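Local coordinates for Pex protein (Anabaena sp. PCC 7120, PDB 2DQL) that is associated with the cyanobacterial circadian clock and, as a PadR-like winged-helix protein, probably acts by binding DNA, at residues I27-L32 against R104-Y109; Q44-T47 against Y52-S55; K77-E80 against P85-M88; V22-I27 against I63-D68. All blocks are in the same frame, centred on the assembly; numbering follows the deposited sequence.

Contact 1: I27-L32 against R104-Y109; sequences ILYVLL and RLWQNY
Tyr29 and Trp106 carry this helix-to-helix contact through aromatic packing. Trp106 CD1 and NE1 lie over one face of the phenol ring, with Trp106 CD1 3.6 Å from Tyr29 CG and Trp106 NE1 3.7 Å from Tyr29 CD2. The ring centroids of Tyr29 and the five-membered part of Trp106 are 4.9 Å apart and their planes make 44°, an oblique pairing that is neither a parallel stack nor a T-shape. Both side chains leave their helices with CG opposite the backbone nitrogen (chi1 163° for Tyr29, 160° for Trp106), which lets each ring reach across a gap where the backbones stay 7.3 Å apart at the CA atoms of the two residues. Two long aromatic side chains bridge that gap.

The second interaction is peripheral. Gln107, extended beyond CG, lies across Tyr29 at about a right angle, and its CG and amide carbon both border the ring in van der Waals contact, CD at 4.0 Å from Tyr29 CE1. The chain is long enough to reach the CD1-CE1 side of the ring, and the residue is exposed, which suits a polar amide.

Deeper in the same interface Trp106 also meets Tyr26, Val22 and Cys25 of helix 20-31, and Leu45 of helix 38-48. The arrangement fastens the long C-terminal helix 96-112 to the first helix of the winged-helix domain, a C-terminal helix added to that domain as in PadR-like regulators.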
loop_
_atom_site.group_PDB
_atom_site.type_symbol
_atom_site.label_atom_id
_atom_site.label_comp_id
_atom_site.label_asym_id
_atom_site.label_seq_id
_atom_site.Cartn_x
_atom_site.Cartn_y
_atom_site.Cartn_z
ATOM N N ILE A 27 -14.992 -7.846 -4.365
ATOM C CA ILE A 27 -15.753 -8.091 -5.579
ATOM C C ILE A 27 -16.801 -9.185 -5.369
ATOM O O ILE A 27 -17.946 -9.030 -5.787
ATOM C CB ILE A 27 -14.810 -8.437 -6.754
ATOM C CG1 ILE A 27 -14.019 -7.179 -7.126
ATOM C CG2 ILE A 27 -15.618 -8.940 -7.972
ATOM C CD1 ILE A 27 -12.836 -7.421 -8.036
ATOM N N LEU A 28 -16.424 -10.280 -4.715
ATOM C CA LEU A 28 -17.388 -11.355 -4.469
ATOM C C LEU A 28 -18.505 -10.872 -3.551
ATOM O O LEU A 28 -19.662 -11.260 -3.716
ATOM C CB LEU A 28 -16.696 -12.576 -3.869
ATOM C CG LEU A 28 -15.825 -13.338 -4.867
ATOM C CD1 LEU A 28 -15.052 -14.429 -4.145
ATOM C CD2 LEU A 28 -16.707 -13.933 -5.958
ATOM N N TYR A 29 -18.157 -10.032 -2.578
ATOM C CA TYR A 29 -19.146 -9.463 -1.668
ATOM C C TYR A 29 -20.222 -8.725 -2.477
ATOM O O TYR A 29 -21.426 -8.879 -2.230
ATOM C CB TYR A 29 -18.457 -8.486 -0.710
ATOM C CG TYR A 29 -19.403 -7.540 -0.002
ATOM C CD1 TYR A 29 -20.222 -7.984 1.032
ATOM C CD2 TYR A 29 -19.483 -6.201 -0.379
ATOM C CE1 TYR A 29 -21.103 -7.113 1.677
ATOM C CE2 TYR A 29 -20.357 -5.323 0.257
ATOM C CZ TYR A 29 -21.163 -5.788 1.282
ATOM O OH TYR A 29 -22.032 -4.922 1.909
ATOM N N VAL A 30 -19.788 -7.925 -3.447
ATOM C CA VAL A 30 -20.727 -7.176 -4.277
ATOM C C VAL A 30 -21.516 -8.091 -5.209
ATOM O O VAL A 30 -22.733 -7.964 -5.313
ATOM C CB VAL A 30 -20.014 -6.117 -5.152
ATOM C CG1 VAL A 30 -21.019 -5.460 -6.107
ATOM C CG2 VAL A 30 -19.368 -5.054 -4.270
ATOM N N LEU A 31 -20.821 -9.004 -5.888
ATOM C CA LEU A 31 -21.485 -9.907 -6.829
ATOM C C LEU A 31 -22.535 -10.802 -6.177
ATOM O O LEU A 31 -23.498 -11.221 -6.832
ATOM C CB LEU A 31 -20.443 -10.750 -7.580
ATOM C CG LEU A 31 -19.515 -9.948 -8.505
ATOM C CD1 LEU A 31 -18.643 -10.905 -9.323
ATOM C CD2 LEU A 31 -20.336 -9.068 -9.449
ATOM N N LEU A 32 -22.364 -11.097 -4.892
ATOM C CA LEU A 32 -23.339 -11.923 -4.181
ATOM C C LEU A 32 -24.662 -11.168 -4.048
ATOM O O LEU A 32 -25.720 -11.774 -3.856
ATOM C CB LEU A 32 -22.807 -12.313 -2.797
ATOM C CG LEU A 32 -21.748 -13.424 -2.842
ATOM C CD1 LEU A 32 -21.030 -13.524 -1.507
ATOM C CD2 LEU A 32 -22.428 -14.745 -3.198
ATOM N N ARG A 104 -17.069 -12.645 3.738
ATOM C CA ARG A 104 -16.997 -12.397 5.172
ATOM C C ARG A 104 -15.629 -11.828 5.538
ATOM O O ARG A 104 -15.520 -10.998 6.436
ATOM C CB ARG A 104 -17.264 -13.684 5.959
ATOM C CG ARG A 104 -18.749 -14.005 6.135
ATOM C CD ARG A 104 -18.959 -15.177 7.097
ATOM N NE ARG A 104 -18.904 -16.478 6.432
ATOM C CZ ARG A 104 -19.890 -16.982 5.696
ATOM N NH1 ARG A 104 -21.014 -16.297 5.526
ATOM N NH2 ARG A 104 -19.755 -18.174 5.129
ATOM N N LEU A 105 -14.590 -12.270 4.837
ATOM C CA LEU A 105 -13.246 -11.759 5.101
ATOM C C LEU A 105 -13.207 -10.264 4.793
ATOM O O LEU A 105 -12.575 -9.487 5.510
ATOM C CB LEU A 105 -12.208 -12.503 4.254
ATOM C CG LEU A 105 -12.053 -14.000 4.547
ATOM C CD1 LEU A 105 -10.959 -14.597 3.662
ATOM C CD2 LEU A 105 -11.716 -14.198 6.028
ATOM N N TRP A 106 -13.893 -9.862 3.728
ATOM C CA TRP A 106 -13.947 -8.456 3.349
ATOM C C TRP A 106 -14.690 -7.658 4.414
ATOM O O TRP A 106 -14.202 -6.633 4.887
ATOM C CB TRP A 106 -14.652 -8.289 1.996
ATOM C CG TRP A 106 -15.171 -6.896 1.761
ATOM C CD1 TRP A 106 -16.479 -6.499 1.751
ATOM C CD2 TRP A 106 -14.390 -5.712 1.556
ATOM N NE1 TRP A 106 -16.562 -5.140 1.553
ATOM C CE2 TRP A 106 -15.294 -4.633 1.432
ATOM C CE3 TRP A 106 -13.014 -5.459 1.468
ATOM C CZ2 TRP A 106 -14.866 -3.317 1.223
ATOM C CZ3 TRP A 106 -12.588 -4.151 1.260
ATOM C CH2 TRP A 106 -13.513 -3.097 1.140
ATOM N N GLN A 107 -15.871 -8.133 4.796
ATOM C CA GLN A 107 -16.667 -7.436 5.797
ATOM C C GLN A 107 -15.903 -7.240 7.109
ATOM O O GLN A 107 -15.951 -6.166 7.704
ATOM C CB GLN A 107 -17.974 -8.188 6.046
ATOM C CG GLN A 107 -18.814 -8.348 4.785
ATOM C CD GLN A 107 -20.159 -8.986 5.052
ATOM O OE1 GLN A 107 -21.015 -8.403 5.723
ATOM N NE2 GLN A 107 -20.354 -10.194 4.532
ATOM N N ASN A 108 -15.195 -8.271 7.555
ATOM C CA ASN A 108 -14.423 -8.167 8.792
ATOM C C ASN A 108 -13.254 -7.205 8.598
ATOM O O ASN A 108 -12.940 -6.401 9.476
ATOM C CB ASN A 108 -13.889 -9.541 9.209
ATOM C CG ASN A 108 -14.980 -10.458 9.732
ATOM O OD1 ASN A 108 -15.671 -10.130 10.694
ATOM N ND2 ASN A 108 -15.136 -11.617 9.102
ATOM N N TYR A 109 -12.615 -7.296 7.436
ATOM C CA TYR A 109 -11.477 -6.451 7.094
ATOM C C TYR A 109 -11.848 -4.972 7.125
ATOM O O TYR A 109 -11.120 -4.144 7.682
ATOM C CB TYR A 109 -10.980 -6.815 5.694
ATOM C CG TYR A 109 -9.883 -5.925 5.158
ATOM C CD1 TYR A 109 -8.547 -6.154 5.486
ATOM C CD2 TYR A 109 -10.179 -4.867 4.300
ATOM C CE1 TYR A 109 -7.530 -5.353 4.965
ATOM C CE2 TYR A 109 -9.171 -4.060 3.776
ATOM C CZ TYR A 109 -7.852 -4.312 4.109
ATOM O OH TYR A 109 -6.854 -3.539 3.559
#

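Contact 2: Q44-T47 against Y52-S55; sequences QLET and YRLS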
loop_
_atom_site.group_PDB
_atom_site.type_symbol
_atom_site.label_atom_id
_atom_site.label_comp_id
_atom_site.label_asym_id
_atom_site.label_seq_id
_atom_site.Cartn_x
_atom_site.Cartn_y
_atom_site.Cartn_z
ATOM N N GLN A 44 -18.646 1.998 -6.725
ATOM C CA GLN A 44 -19.384 1.581 -5.541
ATOM C C GLN A 44 -18.500 1.508 -4.300
ATOM O O GLN A 44 -18.951 1.794 -3.192
ATOM C CB GLN A 44 -20.042 0.218 -5.783
ATOM C CG GLN A 44 -21.034 -0.186 -4.704
ATOM C CD GLN A 44 -21.770 -1.473 -5.034
ATOM O OE1 GLN A 44 -22.259 -1.652 -6.149
ATOM N NE2 GLN A 44 -21.864 -2.368 -4.060
ATOM N N LEU A 45 -17.243 1.119 -4.484
ATOM C CA LEU A 45 -16.323 1.017 -3.358
ATOM C C LEU A 45 -16.097 2.388 -2.734
ATOM O O LEU A 45 -16.196 2.546 -1.515
ATOM C CB LEU A 45 -14.980 0.435 -3.811
ATOM C CG LEU A 45 -13.900 0.354 -2.726
ATOM C CD1 LEU A 45 -14.361 -0.559 -1.597
ATOM C CD2 LEU A 45 -12.607 -0.157 -3.333
ATOM N N GLU A 46 -15.806 3.373 -3.578
ATOM C CA GLU A 46 -15.556 4.737 -3.119
ATOM C C GLU A 46 -16.789 5.341 -2.453
ATOM O O GLU A 46 -16.676 6.060 -1.461
ATOM C CB GLU A 46 -15.121 5.625 -4.290
ATOM C CG GLU A 46 -14.627 7.007 -3.867
ATOM C CD GLU A 46 -14.230 7.883 -5.044
ATOM O OE1 GLU A 46 -13.535 7.383 -5.952
ATOM O OE2 GLU A 46 -14.604 9.075 -5.055
ATOM N N THR A 47 -17.964 5.046 -2.998
ATOM C CA THR A 47 -19.205 5.576 -2.447
ATOM C C THR A 47 -19.533 4.976 -1.083
ATOM O O THR A 47 -19.953 5.690 -0.172
ATOM C CB THR A 47 -20.390 5.325 -3.407
ATOM O OG1 THR A 47 -20.129 5.968 -4.662
ATOM C CG2 THR A 47 -21.682 5.887 -2.819
ATOM N N TYR A 52 -11.354 4.239 0.851
ATOM C CA TYR A 52 -10.794 3.147 0.065
ATOM C C TYR A 52 -10.950 3.393 -1.428
ATOM O O TYR A 52 -11.838 4.127 -1.861
ATOM C CB TYR A 52 -11.472 1.825 0.435
ATOM C CG TYR A 52 -11.092 1.327 1.804
ATOM C CD1 TYR A 52 -10.017 0.455 1.975
ATOM C CD2 TYR A 52 -11.777 1.764 2.934
ATOM C CE1 TYR A 52 -9.634 0.031 3.241
ATOM C CE2 TYR A 52 -11.400 1.349 4.204
ATOM C CZ TYR A 52 -10.331 0.485 4.350
ATOM O OH TYR A 52 -9.965 0.074 5.610
ATOM N N ARG A 53 -10.073 2.775 -2.208
ATOM C CA ARG A 53 -10.104 2.904 -3.656
ATOM C C ARG A 53 -9.723 1.578 -4.295
ATOM O O ARG A 53 -9.057 0.743 -3.684
ATOM C CB ARG A 53 -9.120 3.981 -4.126
ATOM C CG ARG A 53 -9.456 5.391 -3.673
ATOM C CD ARG A 53 -10.644 5.963 -4.425
ATOM N NE ARG A 53 -10.889 7.360 -4.068
ATOM C CZ ARG A 53 -11.395 7.766 -2.906
ATOM N NH1 ARG A 53 -11.725 6.887 -1.969
ATOM N NH2 ARG A 53 -11.562 9.061 -2.677
ATOM N N LEU A 54 -10.154 1.389 -5.535
ATOM C CA LEU A 54 -9.821 0.181 -6.275
ATOM C C LEU A 54 -9.303 0.635 -7.629
ATOM O O LEU A 54 -10.025 1.288 -8.384
ATOM C CB LEU A 54 -11.053 -0.712 -6.461
ATOM C CG LEU A 54 -10.826 -1.956 -7.332
ATOM C CD1 LEU A 54 -9.703 -2.818 -6.768
ATOM C CD2 LEU A 54 -12.124 -2.757 -7.412
ATOM N N SER A 55 -8.051 0.302 -7.923
ATOM C CA SER A 55 -7.445 0.687 -9.188
ATOM C C SER A 55 -7.932 -0.224 -10.297
ATOM O O SER A 55 -8.379 -1.347 -10.057
ATOM C CB SER A 55 -5.917 0.597 -9.112
ATOM O OG SER A 55 -5.480 -0.750 -9.170
HETATM O O HOH W 1 -12.129 11.050 -5.470
#
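Leu45 and Glu46 of helix 38-48 pack against Tyr52, Arg53 and Leu54 in a largely buried contact inside the helix-turn-helix of a winged-helix domain, where the chain leaves helix 38-48, makes the short strand 52-53 and enters helix 56-68. The inner half is apolar. Leu45 CD2 reaches in to 3.5 Å from Leu54 CB and lies equally near the carbonyl carbon of Arg53, while Leu45 CG rests 4.2 Å from Tyr52 CB; a branched leucine can thus touch three consecutive residues. Trp106 and Tyr26 pack on Leu45 as well, placing it in the core.

The outer half is charged. With chi2 at -73° the Arg53 chain bends back to lay its guanidinium alongside Glu46, whose carboxylate is stacked on it with the planes 15° apart. Glu46 OE1 is 3.2 Å from Arg53 NE, a salt bridge of charges alone because the oxygen lies over the face and no N-H points at it. A water bridges the outer ends, giving a bond to Glu46 OE2 and accepting a weak one from Arg53 NH2.

What fixes the guanidinium's rotation is its in-plane N-H: Arg53 NH1 donates to Tyr52 O at 2.8 Å, and also to Pro50 O, while Glu46 CG sits over the centre of the face.

Contact 3: K77-E80 against P85-M88; sequences KKLE and PRRM. With PO4 (phosphate ion), chain C.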
loop_
_atom_site.group_PDB
_atom_site.type_symbol
_atom_site.label_atom_id
_atom_site.label_comp_id
_atom_site.label_asym_id
_atom_site.label_seq_id
_atom_site.Cartn_x
_atom_site.Cartn_y
_atom_site.Cartn_z
ATOM N N LYS A 77 -23.917 -7.479 -22.073
ATOM C CA LYS A 77 -25.271 -6.976 -21.913
ATOM C C LYS A 77 -25.491 -5.719 -22.747
ATOM O O LYS A 77 -24.672 -4.800 -22.731
ATOM C CB LYS A 77 -25.537 -6.673 -20.438
ATOM C CG LYS A 77 -26.948 -6.208 -20.140
ATOM C CD LYS A 77 -27.140 -5.988 -18.648
ATOM C CE LYS A 77 -28.583 -5.627 -18.324
ATOM N NZ LYS A 77 -28.769 -5.362 -16.868
ATOM N N LYS A 78 -26.594 -5.688 -23.489
ATOM C CA LYS A 78 -26.912 -4.524 -24.302
ATOM C C LYS A 78 -27.764 -3.584 -23.456
ATOM O O LYS A 78 -28.773 -3.997 -22.882
ATOM C CB LYS A 78 -27.683 -4.936 -25.562
ATOM C CG LYS A 78 -28.005 -3.771 -26.498
ATOM C CD LYS A 78 -26.738 -3.027 -26.911
ATOM C CE LYS A 78 -27.041 -1.883 -27.869
ATOM N NZ LYS A 78 -27.574 -2.375 -29.170
ATOM N N LEU A 79 -27.346 -2.326 -23.368
ATOM C CA LEU A 79 -28.074 -1.327 -22.594
ATOM C C LEU A 79 -28.959 -0.512 -23.526
ATOM O O LEU A 79 -28.560 -0.187 -24.643
ATOM C CB LEU A 79 -27.100 -0.390 -21.876
ATOM C CG LEU A 79 -26.057 -1.041 -20.965
ATOM C CD1 LEU A 79 -25.209 0.045 -20.324
ATOM C CD2 LEU A 79 -26.744 -1.884 -19.900
ATOM N N GLU A 80 -30.160 -0.182 -23.065
ATOM C CA GLU A 80 -31.079 0.602 -23.874
ATOM C C GLU A 80 -30.593 2.045 -23.955
ATOM O O GLU A 80 -30.282 2.664 -22.937
ATOM C CB GLU A 80 -32.484 0.563 -23.270
ATOM C CG GLU A 80 -33.548 1.161 -24.174
ATOM C CD GLU A 80 -34.937 1.069 -23.578
ATOM O OE1 GLU A 80 -35.906 1.422 -24.282
ATOM O OE2 GLU A 80 -35.058 0.648 -22.407
ATOM N N PRO A 85 -21.947 -2.199 -25.679
ATOM C CA PRO A 85 -22.482 -3.176 -24.731
ATOM C C PRO A 85 -21.677 -3.089 -23.439
ATOM O O PRO A 85 -20.607 -2.475 -23.400
ATOM C CB PRO A 85 -22.294 -4.505 -25.458
ATOM C CG PRO A 85 -21.062 -4.270 -26.261
ATOM C CD PRO A 85 -21.279 -2.872 -26.807
ATOM N N ARG A 86 -22.194 -3.706 -22.386
ATOM C CA ARG A 86 -21.543 -3.689 -21.084
ATOM C C ARG A 86 -21.180 -5.106 -20.647
ATOM O O ARG A 86 -21.991 -6.020 -20.750
ATOM C CB ARG A 86 -22.493 -3.034 -20.073
ATOM C CG ARG A 86 -22.052 -3.077 -18.627
ATOM C CD ARG A 86 -23.021 -2.273 -17.765
ATOM N NE ARG A 86 -22.783 -0.838 -17.882
ATOM C CZ ARG A 86 -23.595 0.098 -17.399
ATOM N NH1 ARG A 86 -24.712 -0.247 -16.770
ATOM N NH2 ARG A 86 -23.282 1.381 -17.534
ATOM N N ARG A 87 -19.954 -5.293 -20.167
ATOM C CA ARG A 87 -19.519 -6.610 -19.714
ATOM C C ARG A 87 -19.943 -6.802 -18.256
ATOM O O ARG A 87 -19.453 -6.107 -17.364
ATOM C CB ARG A 87 -18.001 -6.735 -19.839
ATOM C CG ARG A 87 -17.457 -8.140 -19.610
ATOM C CD ARG A 87 -17.895 -9.090 -20.713
ATOM N NE ARG A 87 -17.298 -10.418 -20.584
ATOM C CZ ARG A 87 -17.688 -11.476 -21.290
ATOM N NH1 ARG A 87 -18.671 -11.361 -22.169
ATOM N NH2 ARG A 87 -17.101 -12.651 -21.118
ATOM N N MET A 88 -20.849 -7.748 -18.030
ATOM C CA MET A 88 -21.369 -8.034 -16.695
ATOM C C MET A 88 -20.772 -9.298 -16.091
ATOM O O MET A 88 -20.396 -10.224 -16.804
ATOM C CB MET A 88 -22.886 -8.198 -16.757
ATOM C CG MET A 88 -23.632 -7.023 -17.373
ATOM S SD MET A 88 -23.554 -5.522 -16.384
ATOM C CE MET A 88 -24.266 -6.084 -14.857
HETATM P P PO4 C . -19.066 0.300 -18.870
HETATM O O1 PO4 C . -18.937 1.126 -17.644
HETATM O O2 PO4 C . -20.495 0.242 -19.268
HETATM O O3 PO4 C . -18.283 0.894 -19.978
HETATM O O4 PO4 C . -18.569 -1.082 -18.609
#
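Leu79 turns CG away from its carbonyl carbon (chi1 -55°), swinging its branched end toward Arg86, and Arg86 runs out with CG anti to its backbone nitrogen before kinking at chi3 (-78°). The two torsion patterns set the leucine methyl CD1 on one face of the guanidinium, over its centre, 3.3 Å from Arg86 CZ. The methyl shields that face, and the polar rim remains available for an anion.

That rim is used. Arg86 NE donates to O2 of a phosphate ion at 2.9 Å along a nearly straight line (173°), with the oxygen in the guanidinium plane. The phosphate, probably from the crystallisation liquor, is also bonded by Thr39 OG1 and Arg82 NH2, and Tyr37 makes a cation-pi contact with Arg86.

The frame for this is the beta hairpin that forms the wing of the winged-helix fold. Lys77 and Arg86 are an antiparallel hydrogen-bonded pair: Lys77 N gives to Arg86 O at 2.8 Å and Arg86 N gives to Lys77 O at 2.7 Å. In winged-helix proteins the wing can contact the DNA backbone, and a phosphate held here is consistent with such a role.

Further along, the aliphatic part of the Lys77 chain passes obliquely over Met88 CG, with Lys77 CB 3.6 Å from Met88 CG. The Met88 chain, bent at chi2 and chi3, presents this methylene to Lys77 CB and CD, and an apolar methionine suits the buried position. Lys77 NZ, beyond, makes a long, weak ion pair with Glu35.

Contact 4: V22-I27 against I63-D68; sequences VAICYI and IKFLED
In the hydrophobic core of the winged-helix domain, Ile24 and Ile27 of helix 20-31, the first of that domain, face Phe65 and Leu66 near the end of helix 56-68, probably the recognition helix, judging by its place in the helix-turn-helix. The two helical segments approach to 10.0 Å between axes and run at 65° to each other, a spacing filled by branched aliphatic side chains and one phenylalanine ring.

Ile24 works with two branches. Its CD1 methyl sits over one face of the Phe65 ring, 3.8 Å from the centroid and 30° off the normal, a CH-pi contact in which CD1 is also 3.4 Å from Phe65 CD2. The Phe65 ring is presented by chi1 174°, which sends CG opposite its backbone nitrogen and lays the face across the isoleucine. Meanwhile Ile24 CG2 points to the leucine, 3.9 Å from Leu66 CD2, the two side chains running antiparallel past one another. One turn on, Ile27 takes the other branch of the same leucine, its CG2 3.8 Å from Leu66 CD1. The forked leucine thus has a methyl for each isoleucine.

On the outer side of helix 56-68, away from the core, Lys64 NZ forms an i to i+4 salt bridge with Asp68 OD2 at 2.8 Å, meeting its syn lone pair.

Around the contact, Leu66 continues onto Ile72 of strand 72-77, Cys25 backs onto Leu102 of helix 96-112, and Ile6 of the second subunit packs against both Ile24 and Phe65.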
loop_
_atom_site.group_PDB
_atom_site.type_symbol
_atom_site.label_atom_id
_atom_site.label_comp_id
_atom_site.label_asym_id
_atom_site.label_seq_id
_atom_site.Cartn_x
_atom_site.Cartn_y
_atom_site.Cartn_z
ATOM N N VAL A 22 -7.566 -8.571 -1.160
ATOM C CA VAL A 22 -8.717 -7.892 -0.584
ATOM C C VAL A 22 -9.754 -7.568 -1.663
ATOM O O VAL A 22 -10.950 -7.740 -1.451
ATOM C CB VAL A 22 -8.295 -6.588 0.129
ATOM C CG1 VAL A 22 -9.526 -5.871 0.678
ATOM C CG2 VAL A 22 -7.318 -6.914 1.263
ATOM N N ALA A 23 -9.293 -7.115 -2.823
ATOM C CA ALA A 23 -10.207 -6.778 -3.917
ATOM C C ALA A 23 -11.034 -7.989 -4.349
ATOM O O ALA A 23 -12.212 -7.854 -4.684
ATOM C CB ALA A 23 -9.422 -6.236 -5.101
ATOM N N ILE A 24 -10.417 -9.166 -4.346
ATOM C CA ILE A 24 -11.123 -10.384 -4.733
ATOM C C ILE A 24 -12.311 -10.613 -3.797
ATOM O O ILE A 24 -13.415 -10.921 -4.246
ATOM C CB ILE A 24 -10.181 -11.606 -4.680
ATOM C CG1 ILE A 24 -9.166 -11.532 -5.827
ATOM C CG2 ILE A 24 -10.986 -12.900 -4.735
ATOM C CD1 ILE A 24 -8.047 -12.574 -5.718
ATOM N N CYS A 25 -12.087 -10.452 -2.496
ATOM C CA CYS A 25 -13.153 -10.647 -1.520
ATOM C C CYS A 25 -14.224 -9.562 -1.642
ATOM O O CYS A 25 -15.418 -9.847 -1.542
ATOM C CB CYS A 25 -12.572 -10.664 -0.105
ATOM S SG CYS A 25 -11.407 -12.014 0.150
ATOM N N TYR A 26 -13.794 -8.324 -1.865
ATOM C CA TYR A 26 -14.733 -7.216 -2.029
ATOM C C TYR A 26 -15.614 -7.459 -3.258
ATOM O O TYR A 26 -16.836 -7.301 -3.206
ATOM C CB TYR A 26 -13.981 -5.890 -2.197
ATOM C CG TYR A 26 -14.823 -4.806 -2.838
ATOM C CD1 TYR A 26 -15.945 -4.290 -2.195
ATOM C CD2 TYR A 26 -14.535 -4.355 -4.128
ATOM C CE1 TYR A 26 -16.770 -3.357 -2.824
ATOM C CE2 TYR A 26 -15.350 -3.431 -4.765
ATOM C CZ TYR A 26 -16.465 -2.937 -4.112
ATOM O OH TYR A 26 -17.285 -2.047 -4.758
ATOM N N ILE A 27 -14.992 -7.846 -4.365
ATOM C CA ILE A 27 -15.753 -8.091 -5.579
ATOM C C ILE A 27 -16.801 -9.185 -5.369
ATOM O O ILE A 27 -17.946 -9.030 -5.787
ATOM C CB ILE A 27 -14.810 -8.437 -6.754
ATOM C CG1 ILE A 27 -14.019 -7.179 -7.126
ATOM C CG2 ILE A 27 -15.618 -8.940 -7.972
ATOM C CD1 ILE A 27 -12.836 -7.421 -8.036
ATOM N N ILE A 63 -10.318 -9.859 -11.351
ATOM C CA ILE A 63 -11.247 -10.489 -12.289
ATOM C C ILE A 63 -10.566 -11.680 -12.954
ATOM O O ILE A 63 -11.176 -12.732 -13.139
ATOM C CB ILE A 63 -11.725 -9.493 -13.370
ATOM C CG1 ILE A 63 -12.640 -8.438 -12.746
ATOM C CG2 ILE A 63 -12.471 -10.232 -14.470
ATOM C CD1 ILE A 63 -13.942 -8.984 -12.189
ATOM N N LYS A 64 -9.296 -11.517 -13.312
ATOM C CA LYS A 64 -8.555 -12.606 -13.929
ATOM C C LYS A 64 -8.538 -13.802 -12.982
ATOM O O LYS A 64 -8.828 -14.928 -13.381
ATOM C CB LYS A 64 -7.122 -12.172 -14.240
ATOM C CG LYS A 64 -6.252 -13.288 -14.777
ATOM C CD LYS A 64 -4.892 -12.749 -15.182
ATOM C CE LYS A 64 -4.112 -13.742 -16.021
ATOM N NZ LYS A 64 -4.108 -15.116 -15.488
ATOM N N PHE A 65 -8.201 -13.553 -11.720
ATOM C CA PHE A 65 -8.165 -14.622 -10.732
ATOM C C PHE A 65 -9.516 -15.330 -10.657
ATOM O O PHE A 65 -9.589 -16.557 -10.724
ATOM C CB PHE A 65 -7.835 -14.068 -9.346
ATOM C CG PHE A 65 -7.923 -15.094 -8.257
ATOM C CD1 PHE A 65 -6.846 -15.930 -7.984
ATOM C CD2 PHE A 65 -9.099 -15.250 -7.527
ATOM C CE1 PHE A 65 -6.939 -16.912 -6.998
ATOM C CE2 PHE A 65 -9.205 -16.227 -6.542
ATOM C CZ PHE A 65 -8.120 -17.061 -6.277
ATOM N N LEU A 66 -10.579 -14.544 -10.511
ATOM C CA LEU A 66 -11.922 -15.095 -10.401
ATOM C C LEU A 66 -12.344 -15.895 -11.629
ATOM O O LEU A 66 -12.878 -16.994 -11.494
ATOM C CB LEU A 66 -12.927 -13.975 -10.103
ATOM C CG LEU A 66 -12.747 -13.372 -8.697
ATOM C CD1 LEU A 66 -13.614 -12.130 -8.531
ATOM C CD2 LEU A 66 -13.107 -14.411 -7.649
ATOM N N GLU A 67 -12.098 -15.359 -12.820
ATOM C CA GLU A 67 -12.463 -16.076 -14.037
ATOM C C GLU A 67 -11.596 -17.324 -14.218
ATOM O O GLU A 67 -12.099 -18.382 -14.603
ATOM C CB GLU A 67 -12.330 -15.175 -15.265
ATOM C CG GLU A 67 -13.338 -14.039 -15.322
ATOM C CD GLU A 67 -13.825 -13.767 -16.734
ATOM O OE1 GLU A 67 -14.042 -12.589 -17.071
ATOM O OE2 GLU A 67 -14.004 -14.734 -17.507
ATOM N N ASP A 68 -10.297 -17.207 -13.945
ATOM C CA ASP A 68 -9.403 -18.357 -14.082
ATOM C C ASP A 68 -9.861 -19.513 -13.202
ATOM O O ASP A 68 -9.742 -20.678 -13.582
ATOM C CB ASP A 68 -7.961 -17.993 -13.702
ATOM C CG ASP A 68 -7.259 -17.157 -14.759
ATOM O OD1 ASP A 68 -7.757 -17.074 -15.900
ATOM O OD2 ASP A 68 -6.190 -16.593 -14.448
#

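In the fold
Helix 20-31 ties most of the set together: contacts 1 and 4 share it, with centres 10 Å apart, and Trp106 of contact 1 packs on Val22, Cys25 and Tyr26 of contact 4's segment. Contact 2 joins them through Leu45, which touches Trp106 and Tyr26, and Leu54 against Ala23; its centre is 13 Å from contact 1 and 15 Å from contact 4. Contact 3 stands apart as the wing, 21 to 24 Å from the other centres and touching none of them. The phosphate is bound by Arg86 and Arg82 of the hairpin and by Thr39 of helix 38-48, the helix that also supplies contact 2.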